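Local coordinates for protein thiamine pyrophosphokinase (PDB 3LM8) that catalyses the ATP-dependent pyrophosphorylation of thiamine to thiamine diphosphate, releasing AMP, and serves in thiamine salvage, at residues 81-86 with 117-122. The protein carries 1 engineered substitution. Sequence-based numbering, arbitrary orientation.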
# COMPACT_ATOMS: atom_id res chain seq x y z
N ASP A 81 -0.70 -13.36 -7.03
CA ASP A 81 -1.01 -13.86 -5.70
C ASP A 81 -1.56 -12.71 -4.88
O ASP A 81 -2.60 -12.82 -4.23
CB ASP A 81 0.26 -14.41 -5.04
CG ASP A 81 0.96 -15.45 -5.88
OD1 ASP A 81 0.27 -16.34 -6.43
OD2 ASP A 81 2.20 -15.38 -6.00
N LEU A 82 -0.83 -11.59 -4.92
CA LEU A 82 -1.19 -10.38 -4.21
C LEU A 82 -2.58 -9.93 -4.68
O LEU A 82 -3.48 -9.69 -3.88
CB LEU A 82 -0.13 -9.30 -4.48
CG LEU A 82 -0.12 -7.94 -3.77
CD1 LEU A 82 -0.83 -6.89 -4.61
CD2 LEU A 82 -0.74 -8.07 -2.39
N ASP A 83 -2.74 -9.85 -6.00
CA ASP A 83 -4.00 -9.44 -6.59
C ASP A 83 -5.16 -10.27 -6.05
O ASP A 83 -6.26 -9.76 -5.83
CB ASP A 83 -3.92 -9.55 -8.10
CG ASP A 83 -5.26 -9.35 -8.78
OD1 ASP A 83 -5.95 -8.34 -8.48
OD2 ASP A 83 -5.63 -10.20 -9.61
N LEU A 84 -4.90 -11.56 -5.84
CA LEU A 84 -5.93 -12.46 -5.33
C LEU A 84 -6.23 -12.22 -3.86
O LEU A 84 -7.38 -12.28 -3.44
CB LEU A 84 -5.50 -13.92 -5.53
CG LEU A 84 -6.36 -14.97 -4.82
CD1 LEU A 84 -7.85 -14.70 -5.08
CD2 LEU A 84 -5.97 -16.36 -5.29
N ALA A 85 -5.17 -11.95 -3.10
CA ALA A 85 -5.29 -11.70 -1.67
C ALA A 85 -6.11 -10.44 -1.41
O ALA A 85 -6.84 -10.34 -0.42
CB ALA A 85 -3.91 -11.54 -1.06
N LEU A 86 -6.01 -9.47 -2.32
CA LEU A 86 -6.74 -8.22 -2.19
C LEU A 86 -8.26 -8.41 -2.30
O LEU A 86 -9.02 -7.77 -1.58
CB LEU A 86 -6.25 -7.21 -3.22
CG LEU A 86 -6.76 -5.78 -2.99
CD1 LEU A 86 -6.36 -5.30 -1.59
CD2 LEU A 86 -6.18 -4.87 -4.08
N LEU A 117 -4.20 -0.39 -6.48
CA LEU A 117 -4.86 0.70 -5.77
C LEU A 117 -6.11 1.20 -6.51
O LEU A 117 -7.04 1.75 -5.89
CB LEU A 117 -3.88 1.85 -5.60
CG LEU A 117 -2.67 1.57 -4.73
CD1 LEU A 117 -1.61 2.65 -4.94
CD2 LEU A 117 -3.11 1.49 -3.28
N TYR A 118 -6.10 1.03 -7.82
CA TYR A 118 -7.19 1.45 -8.67
C TYR A 118 -8.45 0.68 -8.31
O TYR A 118 -9.54 1.23 -8.26
CB TYR A 118 -6.85 1.21 -10.15
CG TYR A 118 -7.87 1.81 -11.09
CD1 TYR A 118 -8.03 3.19 -11.18
CD2 TYR A 118 -8.72 1.00 -11.85
CE1 TYR A 118 -9.02 3.75 -11.97
CE2 TYR A 118 -9.72 1.55 -12.65
CZ TYR A 118 -9.87 2.93 -12.70
OH TYR A 118 -10.87 3.50 -13.44
N LYS A 119 -8.27 -0.61 -8.03
CA LYS A 119 -9.36 -1.49 -7.66
C LYS A 119 -9.97 -1.06 -6.32
O LYS A 119 -11.09 -1.42 -5.99
CB LYS A 119 -8.84 -2.93 -7.55
CG LYS A 119 -9.89 -4.01 -7.47
CD LYS A 119 -9.24 -5.38 -7.55
CE LYS A 119 -10.24 -6.48 -7.86
NZ LYS A 119 -9.55 -7.77 -8.16
N GLY A 120 -9.21 -0.29 -5.56
CA GLY A 120 -9.68 0.17 -4.27
C GLY A 120 -10.59 1.37 -4.31
O GLY A 120 -11.46 1.50 -3.45
N VAL A 121 -10.40 2.26 -5.28
CA VAL A 121 -11.25 3.44 -5.40
C VAL A 121 -12.61 3.00 -5.91
O VAL A 121 -13.63 3.62 -5.60
CB VAL A 121 -10.65 4.50 -6.37
CG1 VAL A 121 -9.39 5.09 -5.77
CG2 VAL A 121 -10.34 3.88 -7.71
N LYS A 122 -12.62 1.92 -6.68
CA LYS A 122 -13.86 1.38 -7.22
C LYS A 122 -14.73 0.90 -6.08
O LYS A 122 -15.96 0.96 -6.14
CB LYS A 122 -13.57 0.20 -8.15
CG LYS A 122 -12.60 0.50 -9.27
CD LYS A 122 -12.62 -0.59 -10.34
CE LYS A 122 -12.30 -1.97 -9.77
NZ LYS A 122 -12.40 -3.04 -10.81
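K119 NZ is shared by two carboxylates: D87 OD1, one turn further along the helix of D83, makes the stronger salt bridge, and D83 OD1 a weaker, long one at 3.7 Å. K119 leaves its helix with CG anti to the backbone N (chi1 -167°) and then runs fully extended, so that the whole length of the chain is spent in reaching across to helix 81-92. D83 has its CG anti to its own backbone N as well (chi1 171°), which swings the carboxylate nearer to helix 107-122 than its CB direction alone would bring it. The two side chains meet at about a right angle, the ammonium arriving at OD1, while the other oxygen, OD2, accepts a hydrogen bond from Q79 NE2; the carboxylate thus has a partner for each oxygen. Two negative charges beside one lysine would be expected to favour its protonated form. Both helices belong to the catalytic domain, an alpha/beta fold in which parallel strands form part of a mixed sheet, and strand 96-100 lies between them in sequence. The ionic link sits at the surface and joins these neighbouring helices. Beneath it, L86 CB points toward the 117-122 segment, and the methylenes of K119 lie across L86 without close contact, L86 CD2 being 4.7 Å from K119 CD. L82, D83 and L86 also touch L116, which lies just before that segment, whereas L117 turns away from helix 81-92 to pack on I136 and M138 of strand 134-139.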